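Long-range contacts in UDP-N-acetylenolpyruvoylglucosamine reductase (Listeria monocytogenes, PDB 3TX1), which catalyses the NADPH-dependent reduction of UDP-N-acetylenolpyruvoylglucosamine to UDP-N-acetylmuramate, a step of peptidoglycan synthesis, with FAD as cofactor: residues Ala172-Gln177 and Tyr203-Ala208; Lys234-Tyr239 and Gln272-His277. All blocks are in the same frame, centred on the assembly; numbering follows the deposited sequence.

Contact 1: residues Ala172-Gln177 and Tyr203-Ala208; sequences ATVLTQ and YIVLDA. With FAD (flavin-adenine dinucleotide), chain B.
Thr173 and Asp207 join two antiparallel strands through both backbone and side chains. Thr173 OG1 donates to Asp207 OD2 at 2.7 Å, on the syn side of the carboxylate but 33° out of its plane. The threonine torsion (chi1 -53°) sets OG1 beside its own backbone N and leaves CG2 anti to that N. Along the same face, Leu175 and Leu206 meet at a slant, with Leu175 CG 3.5 Å from Leu206 CD1. This leucine pair packs against helix 64-76. Val174 lies on the other face, crossing Tyr203 at about a right angle. Its CG1 is 3.3 Å from Tyr203 CB, while the carbonyl O of Leu175 approaches the edge of the tyrosine ring. Thr173 O accepts from Leu206 N at 2.7 Å and weakly from Asp207 N at 3.4 Å. Two residues thus face one. Beyond this shift, Leu175 and Ile204 exchange both backbone bonds. The edge of the FAD adenine pairs with the backbone of Val205: Val205 N donates to N1A at 3.0 Å, and N6A donates to Val205 O at 3.1 Å. The arrangement is a classic beta bulge in an antiparallel sheet of the FAD-binding domain, beside the adenine site.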
ATOM      1  N   ALA A 172       7.826  13.681  -8.269  1.00 44.53           N
ATOM      2  CA  ALA A 172       6.747  13.550  -7.307  1.00 40.23           C
ATOM      3  C   ALA A 172       6.494  14.859  -6.570  1.00 39.50           C
ATOM      4  O   ALA A 172       7.434  15.637  -6.301  1.00 40.33           O
ATOM      5  CB  ALA A 172       7.076  12.464  -6.310  1.00 37.81           C
ATOM      6  N   THR A 173       5.218  15.104  -6.269  1.00 36.12           N
ATOM      7  CA  THR A 173       4.853  16.230  -5.425  1.00 35.68           C
ATOM      8  C   THR A 173       4.605  15.672  -4.034  1.00 32.81           C
ATOM      9  O   THR A 173       3.841  14.733  -3.858  1.00 32.46           O
ATOM     10  CB  THR A 173       3.577  16.930  -5.873  1.00 35.68           C
ATOM     11  OG1 THR A 173       3.694  17.278  -7.246  1.00 37.00           O
ATOM     12  CG2 THR A 173       3.361  18.200  -5.044  1.00 35.93           C
ATOM     13  N   VAL A 174       5.189  16.305  -3.046  1.00 31.23           N
ATOM     14  CA  VAL A 174       5.138  15.783  -1.729  1.00 29.98           C
ATOM     15  C   VAL A 174       4.932  16.840  -0.620  1.00 29.75           C
ATOM     16  O   VAL A 174       5.091  18.043  -0.850  1.00 29.73           O
ATOM     17  CB  VAL A 174       6.459  15.021  -1.567  1.00 31.53           C
ATOM     18  CG1 VAL A 174       7.216  15.399  -0.308  1.00 33.70           C
ATOM     19  CG2 VAL A 174       6.249  13.539  -1.733  1.00 30.70           C
ATOM     20  N   LEU A 175       4.544  16.379   0.568  1.00 29.20           N
ATOM     21  CA  LEU A 175       4.439  17.229   1.745  1.00 29.68           C
ATOM     22  C   LEU A 175       5.410  16.768   2.793  1.00 31.04           C
ATOM     23  O   LEU A 175       5.449  15.602   3.173  1.00 30.73           O
ATOM     24  CB  LEU A 175       3.028  17.252   2.346  1.00 28.41           C
ATOM     25  CG  LEU A 175       1.863  17.948   1.591  1.00 27.89           C
ATOM     26  CD1 LEU A 175       0.669  18.125   2.519  1.00 27.56           C
ATOM     27  CD2 LEU A 175       2.217  19.295   0.986  1.00 28.06           C
ATOM     28  N   THR A 176       6.214  17.698   3.260  1.00 33.53           N
ATOM     29  CA  THR A 176       7.136  17.409   4.335  1.00 36.25           C
ATOM     30  C   THR A 176       6.317  17.355   5.625  1.00 37.81           C
ATOM     31  O   THR A 176       5.155  17.793   5.670  1.00 36.46           O
ATOM     32  CB  THR A 176       8.225  18.479   4.429  1.00 37.67           C
ATOM     33  OG1 THR A 176       7.653  19.704   4.892  1.00 37.93           O
ATOM     34  CG2 THR A 176       8.858  18.716   3.061  1.00 37.62           C
ATOM     35  N   GLN A 177       6.918  16.824   6.680  1.00 42.96           N
ATOM     36  CA  GLN A 177       6.208  16.692   7.949  1.00 44.19           C
ATOM     37  C   GLN A 177       5.704  18.012   8.507  1.00 42.66           C
ATOM     38  O   GLN A 177       4.772  18.028   9.322  1.00 41.52           O
ATOM     39  CB  GLN A 177       7.056  15.957   8.979  1.00 51.78           C
ATOM     40  CG  GLN A 177       7.097  14.442   8.810  1.00 58.06           C
ATOM     41  CD  GLN A 177       7.688  13.744  10.037  1.00 67.14           C
ATOM     42  OE1 GLN A 177       8.367  14.369  10.864  1.00 74.29           O
ATOM     43  NE2 GLN A 177       7.424  12.450  10.166  1.00 69.09           N
ATOM     44  N   TYR A 203       7.900  11.598   3.608  1.00 52.48           N
ATOM     45  CA  TYR A 203       7.111  12.470   2.748  1.00 47.74           C
ATOM     46  C   TYR A 203       5.705  11.961   2.506  1.00 41.50           C
ATOM     47  O   TYR A 203       5.508  10.759   2.417  1.00 39.72           O
ATOM     48  CB  TYR A 203       7.802  12.643   1.410  1.00 48.17           C
ATOM     49  CG  TYR A 203       9.139  13.366   1.482  1.00 53.76           C
ATOM     50  CD1 TYR A 203       9.322  14.495   2.295  1.00 55.75           C
ATOM     51  CD2 TYR A 203      10.197  12.973   0.677  1.00 56.04           C
ATOM     52  CE1 TYR A 203      10.532  15.171   2.319  1.00 60.32           C
ATOM     53  CE2 TYR A 203      11.406  13.646   0.703  1.00 61.33           C
ATOM     54  CZ  TYR A 203      11.573  14.740   1.516  1.00 63.38           C
ATOM     55  OH  TYR A 203      12.799  15.383   1.501  1.00 69.27           O
ATOM     56  N   ILE A 204       4.728  12.867   2.456  1.00 38.69           N
ATOM     57  CA  ILE A 204       3.343  12.500   2.091  1.00 34.13           C
ATOM     58  C   ILE A 204       3.225  12.761   0.591  1.00 32.68           C
ATOM     59  O   ILE A 204       3.267  13.890   0.131  1.00 33.91           O
ATOM     60  CB  ILE A 204       2.239  13.298   2.842  1.00 32.95           C
ATOM     61  CG1 ILE A 204       2.178  12.954   4.331  1.00 33.08           C
ATOM     62  CG2 ILE A 204       0.860  13.009   2.252  1.00 29.92           C
ATOM     63  CD1 ILE A 204       3.103  13.756   5.221  1.00 36.62           C
ATOM     64  N   VAL A 205       3.117  11.707  -0.180  1.00 30.41           N
ATOM     65  CA  VAL A 205       3.035  11.865  -1.609  1.00 30.40           C
ATOM     66  C   VAL A 205       1.689  12.439  -1.982  1.00 29.02           C
ATOM     67  O   VAL A 205       0.673  11.926  -1.510  1.00 27.52           O
ATOM     68  CB  VAL A 205       3.167  10.483  -2.273  1.00 29.34           C
ATOM     69  CG1 VAL A 205       3.024  10.561  -3.799  1.00 29.00           C
ATOM     70  CG2 VAL A 205       4.479   9.843  -1.831  1.00 30.75           C
ATOM     71  N   LEU A 206       1.683  13.490  -2.805  1.00 30.17           N
ATOM     72  CA  LEU A 206       0.445  14.051  -3.361  1.00 29.98           C
ATOM     73  C   LEU A 206       0.178  13.664  -4.834  1.00 30.78           C
ATOM     74  O   LEU A 206      -0.958  13.417  -5.218  1.00 30.51           O
ATOM     75  CB  LEU A 206       0.384  15.546  -3.183  1.00 31.31           C
ATOM     76  CG  LEU A 206       0.351  15.984  -1.729  1.00 31.39           C
ATOM     77  CD1 LEU A 206       0.499  17.489  -1.654  1.00 33.75           C
ATOM     78  CD2 LEU A 206      -0.930  15.542  -1.052  1.00 28.83           C
ATOM     79  N   ASP A 207       1.207  13.655  -5.671  1.00 32.81           N
ATOM     80  CA  ASP A 207       1.051  13.153  -7.040  1.00 33.85           C
ATOM     81  C   ASP A 207       2.386  12.674  -7.574  1.00 34.92           C
ATOM     82  O   ASP A 207       3.434  13.021  -7.025  1.00 36.26           O
ATOM     83  CB  ASP A 207       0.330  14.129  -7.985  1.00 35.59           C
ATOM     84  CG  ASP A 207       1.080  15.432  -8.170  1.00 39.69           C
ATOM     85  OD1 ASP A 207       0.481  16.533  -7.990  1.00 40.78           O
ATOM     86  OD2 ASP A 207       2.286  15.352  -8.463  1.00 41.84           O
ATOM     87  N   ALA A 208       2.340  11.839  -8.603  1.00 35.10           N
ATOM     88  CA  ALA A 208       3.556  11.253  -9.161  1.00 38.24           C
ATOM     89  C   ALA A 208       3.658  11.384 -10.695  1.00 40.73           C
ATOM     90  O   ALA A 208       2.629  11.376 -11.403  1.00 39.89           O
ATOM     91  CB  ALA A 208       3.667   9.794  -8.735  1.00 36.37           C
TER
HETATM   92  PA  FAD B 299      -1.097   1.061   2.278  1.00 35.15           P
HETATM   93  O1A FAD B 299      -2.321   1.864   2.563  1.00 36.34           O
HETATM   94  O2A FAD B 299      -1.110  -0.421   2.517  1.00 35.89           O
HETATM   95  O5B FAD B 299       0.107   1.603   3.178  1.00 35.57           O
HETATM   96  C5B FAD B 299       1.377   1.279   2.622  1.00 34.88           C
HETATM   97  C4B FAD B 299       2.481   2.159   3.170  1.00 35.66           C
HETATM   98  O4B FAD B 299       2.618   3.331   2.383  1.00 35.07           O
HETATM   99  C3B FAD B 299       2.310   2.638   4.594  1.00 36.94           C
HETATM  100  O3B FAD B 299       3.645   2.885   5.102  1.00 38.35           O
HETATM  101  C2B FAD B 299       1.599   3.971   4.364  1.00 36.84           C
HETATM  102  O2B FAD B 299       1.640   4.953   5.418  1.00 38.61           O
HETATM  103  C1B FAD B 299       2.372   4.482   3.183  1.00 35.96           C
HETATM  104  N9A FAD B 299       1.534   5.348   2.374  1.00 34.71           N
HETATM  105  C8A FAD B 299       0.342   5.068   1.827  1.00 33.78           C
HETATM  106  N7A FAD B 299      -0.054   6.127   1.066  1.00 33.44           N
HETATM  107  C5A FAD B 299       0.890   7.094   1.108  1.00 33.81           C
HETATM  108  C6A FAD B 299       1.106   8.469   0.585  1.00 33.65           C
HETATM  109  N6A FAD B 299       0.207   9.118  -0.205  1.00 33.06           N
HETATM  110  N1A FAD B 299       2.263   9.081   0.920  1.00 34.27           N
HETATM  111  C2A FAD B 299       3.185   8.506   1.680  1.00 35.35           C
HETATM  112  N3A FAD B 299       3.054   7.293   2.219  1.00 35.48           N
HETATM  113  C4A FAD B 299       1.948   6.555   1.977  1.00 34.72           C
HETATM  114  N1  FAD B 299       3.361  -4.959  -3.790  1.00 39.46           N
HETATM  115  C2  FAD B 299       4.300  -5.062  -4.762  1.00 41.59           C
HETATM  116  O2  FAD B 299       5.283  -4.303  -4.744  1.00 42.77           O
HETATM  117  N3  FAD B 299       4.229  -5.921  -5.789  1.00 43.24           N
HETATM  118  C4  FAD B 299       3.241  -6.792  -5.943  1.00 42.82           C
HETATM  119  O4  FAD B 299       3.228  -7.606  -6.894  1.00 44.40           O
HETATM  120  C4X FAD B 299       2.182  -6.741  -4.924  1.00 40.76           C
HETATM  121  N5  FAD B 299       1.149  -7.574  -5.005  1.00 41.00           N
HETATM  122  C5X FAD B 299       0.158  -7.572  -4.101  1.00 39.57           C
HETATM  123  C6  FAD B 299      -0.893  -8.460  -4.269  1.00 40.32           C
HETATM  124  C7  FAD B 299      -1.939  -8.472  -3.385  1.00 39.50           C
HETATM  125  C7M FAD B 299      -3.066  -9.454  -3.572  1.00 40.09           C
HETATM  126  C8  FAD B 299      -1.902  -7.499  -2.270  1.00 38.41           C
HETATM  127  C8M FAD B 299      -2.993  -7.455  -1.261  1.00 39.31           C
HETATM  128  C9  FAD B 299      -0.865  -6.622  -2.107  1.00 37.72           C
HETATM  129  C9A FAD B 299       0.186  -6.624  -2.991  1.00 38.08           C
HETATM  130  N10 FAD B 299       1.264  -5.714  -2.863  1.00 38.04           N
HETATM  131  C10 FAD B 299       2.288  -5.761  -3.826  1.00 39.12           C
HETATM  132  C1' FAD B 299       1.316  -4.774  -1.727  1.00 36.58           C
HETATM  133  C2' FAD B 299       0.655  -3.456  -2.058  1.00 36.32           C
HETATM  134  O2' FAD B 299      -0.189  -3.600  -3.197  1.00 37.34           O
HETATM  135  C3' FAD B 299       1.684  -2.392  -2.391  1.00 36.20           C
HETATM  136  O3' FAD B 299       2.585  -2.344  -1.292  1.00 36.35           O
HETATM  137  C4' FAD B 299       0.993  -1.043  -2.571  1.00 35.36           C
HETATM  138  O4' FAD B 299       1.789  -0.149  -3.361  1.00 35.94           O
HETATM  139  C5' FAD B 299       0.583  -0.411  -1.252  1.00 34.17           C
HETATM  140  O5' FAD B 299      -0.462   0.489  -1.537  1.00 33.76           O
HETATM  141  P   FAD B 299      -1.450   1.080  -0.455  1.00 33.49           P
HETATM  142  O1P FAD B 299      -1.972   2.330  -1.064  1.00 33.78           O
HETATM  143  O2P FAD B 299      -2.369  -0.051  -0.142  1.00 34.47           O
HETATM  144  O3P FAD B 299      -0.565   1.357   0.807  1.00 33.90           O

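Contact 2: residues Lys234-Tyr239 and Gln272-His277; sequences KQPLEY and QVSLKH. With SO4 (sulfate ion), chain F.
Ser274 OG, which packs on Pro236 CG, accepts two backbone N-H groups of its own segment. Lys276 N lies 2.7 Å from Ser274 OG and His277 N lies 2.8 Å from it, the arrangement of an ST turn and ST motif. This turn follows strand 271-273 in the C-terminal domain and presents Lys276 and His277 to the loop after helix 217-234. Lys276 runs out extended over the peptide between Gln235 and Pro236. Its NZ donates to Gln235 O at 3.0 Å from above the carbonyl plane, 52° out of it. The same NZ also bonds Glu232 O, so two carbonyls hold the ammonium group. The carboxylate of Glu238 stays 4.0 Å away at OE2, beyond a salt bridge to Lys276 NZ, yet would probably steady its charge. Gln235 points its amide elsewhere, OE1 bonding Arg231 NH2, and its side chain touches the FAD. His277 CG stands anti to the backbone N (chi1 -169°), which brings the ring edge to the carbonyl of Lys234. His277 ND1 donates to Lys234 O at 3.2 Å, the oxygen lying in the ring plane. At the far nitrogen, His277 NE2 makes a weak, nearly straight bond of 3.4 Å to O4 of a sulfate ion.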
ATOM      1  N   LYS A 234      -1.295 -17.704  -9.665  1.00 42.50           N
ATOM      2  CA  LYS A 234      -0.589 -17.964  -8.438  1.00 43.76           C
ATOM      3  C   LYS A 234      -1.016 -17.246  -7.192  1.00 41.97           C
ATOM      4  O   LYS A 234      -0.500 -17.519  -6.126  1.00 42.21           O
ATOM      5  CB  LYS A 234       0.874 -17.692  -8.686  1.00 47.01           C
ATOM      6  CG  LYS A 234       1.497 -18.710  -9.629  1.00 54.73           C
ATOM      7  CD  LYS A 234       2.977 -18.419  -9.761  1.00 62.30           C
ATOM      8  CE  LYS A 234       3.774 -19.662 -10.108  1.00 70.30           C
ATOM      9  NZ  LYS A 234       5.207 -19.349  -9.837  1.00 74.20           N
ATOM     10  N   GLN A 235      -1.971 -16.341  -7.313  1.00 40.24           N
ATOM     11  CA  GLN A 235      -2.376 -15.548  -6.189  1.00 38.99           C
ATOM     12  C   GLN A 235      -3.852 -15.591  -5.926  1.00 41.30           C
ATOM     13  O   GLN A 235      -4.633 -15.710  -6.871  1.00 42.88           O
ATOM     14  CB  GLN A 235      -1.952 -14.140  -6.428  1.00 35.60           C
ATOM     15  CG  GLN A 235      -0.456 -14.066  -6.464  1.00 35.42           C
ATOM     16  CD  GLN A 235       0.082 -12.661  -6.577  1.00 34.14           C
ATOM     17  OE1 GLN A 235      -0.662 -11.655  -6.598  1.00 32.22           O
ATOM     18  NE2 GLN A 235       1.407 -12.579  -6.610  1.00 35.37           N
ATOM     19  N   PRO A 236      -4.240 -15.561  -4.632  1.00 32.90           N
ATOM     20  CA  PRO A 236      -5.656 -15.514  -4.305  1.00 34.22           C
ATOM     21  C   PRO A 236      -6.100 -14.086  -4.494  1.00 37.60           C
ATOM     22  O   PRO A 236      -5.886 -13.259  -3.605  1.00 42.16           O
ATOM     23  CB  PRO A 236      -5.704 -15.857  -2.813  1.00 30.54           C
ATOM     24  CG  PRO A 236      -4.317 -15.860  -2.314  1.00 28.89           C
ATOM     25  CD  PRO A 236      -3.375 -15.560  -3.433  1.00 30.17           C
ATOM     26  N   LEU A 237      -6.643 -13.741  -5.652  1.00 41.01           N
ATOM     27  CA  LEU A 237      -7.071 -12.358  -5.825  1.00 40.09           C
ATOM     28  C   LEU A 237      -8.535 -12.220  -5.417  1.00 41.95           C
ATOM     29  O   LEU A 237      -9.017 -11.109  -5.167  1.00 40.93           O
ATOM     30  CB  LEU A 237      -6.839 -11.885  -7.249  1.00 41.89           C
ATOM     31  CG  LEU A 237      -5.438 -11.972  -7.868  1.00 42.79           C
ATOM     32  CD1 LEU A 237      -5.493 -11.411  -9.303  1.00 43.51           C
ATOM     33  CD2 LEU A 237      -4.325 -11.329  -7.006  1.00 38.31           C
ATOM     34  N   GLU A 238      -9.214 -13.368  -5.332  1.00 43.58           N
ATOM     35  CA  GLU A 238     -10.613 -13.437  -4.938  1.00 45.34           C
ATOM     36  C   GLU A 238     -10.810 -13.013  -3.467  1.00 44.24           C
ATOM     37  O   GLU A 238     -11.798 -12.345  -3.143  1.00 45.44           O
ATOM     38  CB  GLU A 238     -11.214 -14.835  -5.224  1.00 49.87           C
ATOM     39  CG  GLU A 238     -10.496 -16.060  -4.607  1.00 52.13           C
ATOM     40  CD  GLU A 238      -9.283 -16.596  -5.412  1.00 58.69           C
ATOM     41  OE1 GLU A 238      -9.036 -17.821  -5.313  1.00 57.42           O
ATOM     42  OE2 GLU A 238      -8.578 -15.838  -6.154  1.00 56.09           O
ATOM     43  N   TYR A 239      -9.849 -13.333  -2.598  1.00 39.00           N
ATOM     44  CA  TYR A 239      -9.997 -13.043  -1.176  1.00 35.68           C
ATOM     45  C   TYR A 239      -9.353 -11.772  -0.749  1.00 33.78           C
ATOM     46  O   TYR A 239      -8.315 -11.412  -1.282  1.00 35.55           O
ATOM     47  CB  TYR A 239      -9.344 -14.129  -0.332  1.00 36.44           C
ATOM     48  CG  TYR A 239     -10.058 -15.424  -0.421  1.00 38.44           C
ATOM     49  CD1 TYR A 239      -9.546 -16.437  -1.203  1.00 40.66           C
ATOM     50  CD2 TYR A 239     -11.264 -15.617   0.227  1.00 37.89           C
ATOM     51  CE1 TYR A 239     -10.204 -17.624  -1.330  1.00 43.19           C
ATOM     52  CE2 TYR A 239     -11.926 -16.804   0.123  1.00 40.58           C
ATOM     53  CZ  TYR A 239     -11.384 -17.799  -0.668  1.00 43.77           C
ATOM     54  OH  TYR A 239     -12.011 -18.999  -0.833  1.00 49.87           O
ATOM     55  N   GLN A 272      -6.453 -17.304   7.133  1.00 25.33           N
ATOM     56  CA  GLN A 272      -5.892 -18.572   6.657  1.00 24.52           C
ATOM     57  C   GLN A 272      -4.624 -18.404   5.851  1.00 22.39           C
ATOM     58  O   GLN A 272      -4.516 -17.485   5.060  1.00 23.75           O
ATOM     59  CB  GLN A 272      -6.916 -19.307   5.806  1.00 25.46           C
ATOM     60  CG  GLN A 272      -6.463 -20.703   5.393  1.00 25.61           C
ATOM     61  CD  GLN A 272      -7.457 -21.384   4.488  1.00 27.29           C
ATOM     62  OE1 GLN A 272      -8.062 -20.736   3.627  1.00 28.82           O
ATOM     63  NE2 GLN A 272      -7.615 -22.700   4.642  1.00 28.59           N
ATOM     64  N   VAL A 273      -3.647 -19.250   6.093  1.00 20.91           N
ATOM     65  CA  VAL A 273      -2.470 -19.247   5.257  1.00 21.37           C
ATOM     66  C   VAL A 273      -3.003 -19.805   3.954  1.00 22.37           C
ATOM     67  O   VAL A 273      -3.457 -20.958   3.926  1.00 25.03           O
ATOM     68  CB  VAL A 273      -1.380 -20.173   5.812  1.00 21.32           C
ATOM     69  CG1 VAL A 273      -0.238 -20.281   4.834  1.00 20.74           C
ATOM     70  CG2 VAL A 273      -0.913 -19.659   7.162  1.00 20.64           C
ATOM     71  N   SER A 274      -2.995 -18.991   2.904  1.00 21.05           N
ATOM     72  CA  SER A 274      -3.663 -19.331   1.641  1.00 21.74           C
ATOM     73  C   SER A 274      -3.404 -20.718   1.094  1.00 23.10           C
ATOM     74  O   SER A 274      -2.267 -21.135   0.973  1.00 23.13           O
ATOM     75  CB  SER A 274      -3.294 -18.312   0.564  1.00 22.37           C
ATOM     76  OG  SER A 274      -3.574 -18.824  -0.712  1.00 24.10           O
ATOM     77  N   LEU A 275      -4.453 -21.437   0.726  1.00 24.60           N
ATOM     78  CA  LEU A 275      -4.236 -22.740   0.069  1.00 26.70           C
ATOM     79  C   LEU A 275      -3.732 -22.551  -1.342  1.00 28.17           C
ATOM     80  O   LEU A 275      -3.376 -23.508  -1.993  1.00 30.06           O
ATOM     81  CB  LEU A 275      -5.503 -23.587  -0.010  1.00 27.83           C
ATOM     82  CG  LEU A 275      -5.964 -24.224   1.284  1.00 27.31           C
ATOM     83  CD1 LEU A 275      -7.405 -24.653   1.103  1.00 29.45           C
ATOM     84  CD2 LEU A 275      -5.078 -25.384   1.673  1.00 27.60           C
ATOM     85  N   LYS A 276      -3.709 -21.324  -1.826  1.00 28.12           N
ATOM     86  CA  LYS A 276      -3.231 -21.136  -3.167  1.00 31.38           C
ATOM     87  C   LYS A 276      -1.775 -20.632  -3.190  1.00 31.50           C
ATOM     88  O   LYS A 276      -0.996 -21.062  -4.036  1.00 33.79           O
ATOM     89  CB  LYS A 276      -4.181 -20.243  -3.957  1.00 32.09           C
ATOM     90  CG  LYS A 276      -3.762 -20.036  -5.383  1.00 34.02           C
ATOM     91  CD  LYS A 276      -4.679 -18.983  -5.937  1.00 35.70           C
ATOM     92  CE  LYS A 276      -4.724 -19.054  -7.453  1.00 39.19           C
ATOM     93  NZ  LYS A 276      -5.872 -18.235  -7.915  1.00 40.70           N
ATOM     94  N   HIS A 277      -1.416 -19.766  -2.250  1.00 28.68           N
ATOM     95  CA  HIS A 277      -0.048 -19.241  -2.149  1.00 29.35           C
ATOM     96  C   HIS A 277       0.286 -19.163  -0.673  1.00 27.79           C
ATOM     97  O   HIS A 277      -0.221 -18.295   0.057  1.00 25.07           O
ATOM     98  CB  HIS A 277       0.023 -17.842  -2.763  1.00 29.94           C
ATOM     99  CG  HIS A 277       1.419 -17.331  -2.945  1.00 30.12           C
ATOM    100  ND1 HIS A 277       1.926 -17.026  -4.157  1.00 31.31           N
ATOM    101  CD2 HIS A 277       2.444 -17.135  -2.034  1.00 29.97           C
ATOM    102  CE1 HIS A 277       3.199 -16.613  -4.029  1.00 31.26           C
ATOM    103  NE2 HIS A 277       3.529 -16.693  -2.739  1.00 30.75           N
TER
HETATM  104  S   SO4 F 303       7.474 -16.258  -2.374  1.00 71.35           S
HETATM  105  O1  SO4 F 303       7.206 -15.445  -3.584  1.00 69.87           O
HETATM  106  O2  SO4 F 303       7.265 -17.696  -2.683  1.00 72.19           O
HETATM  107  O3  SO4 F 303       8.862 -16.043  -1.892  1.00 72.34           O
HETATM  108  O4  SO4 F 303       6.544 -15.842  -1.295  1.00 68.04           O

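The two contacts follow one another in series, with neither nesting nor crossing. Contact 1 closes a loop of 25 residues that includes strand 181-185 and Arg194, a predicted active-site residue. It ties strand 169-175 to strand 204-214 within the FAD-binding domain. The chain then enters helix 217-234, which leads into contact 2. That contact closes a loop of 32 residues with helix 254-260 and Ser244, the predicted proton donor, and ties the loop after helix 217-234 to the turn that follows strand 271-273 in the C-terminal domain. The centres of contact 1 and contact 2 are about 33 Å apart, on opposite sides of the chain's centre. Contact 1 meets the FAD adenine, whereas Gln235 of contact 2 lies by the isoalloxazine.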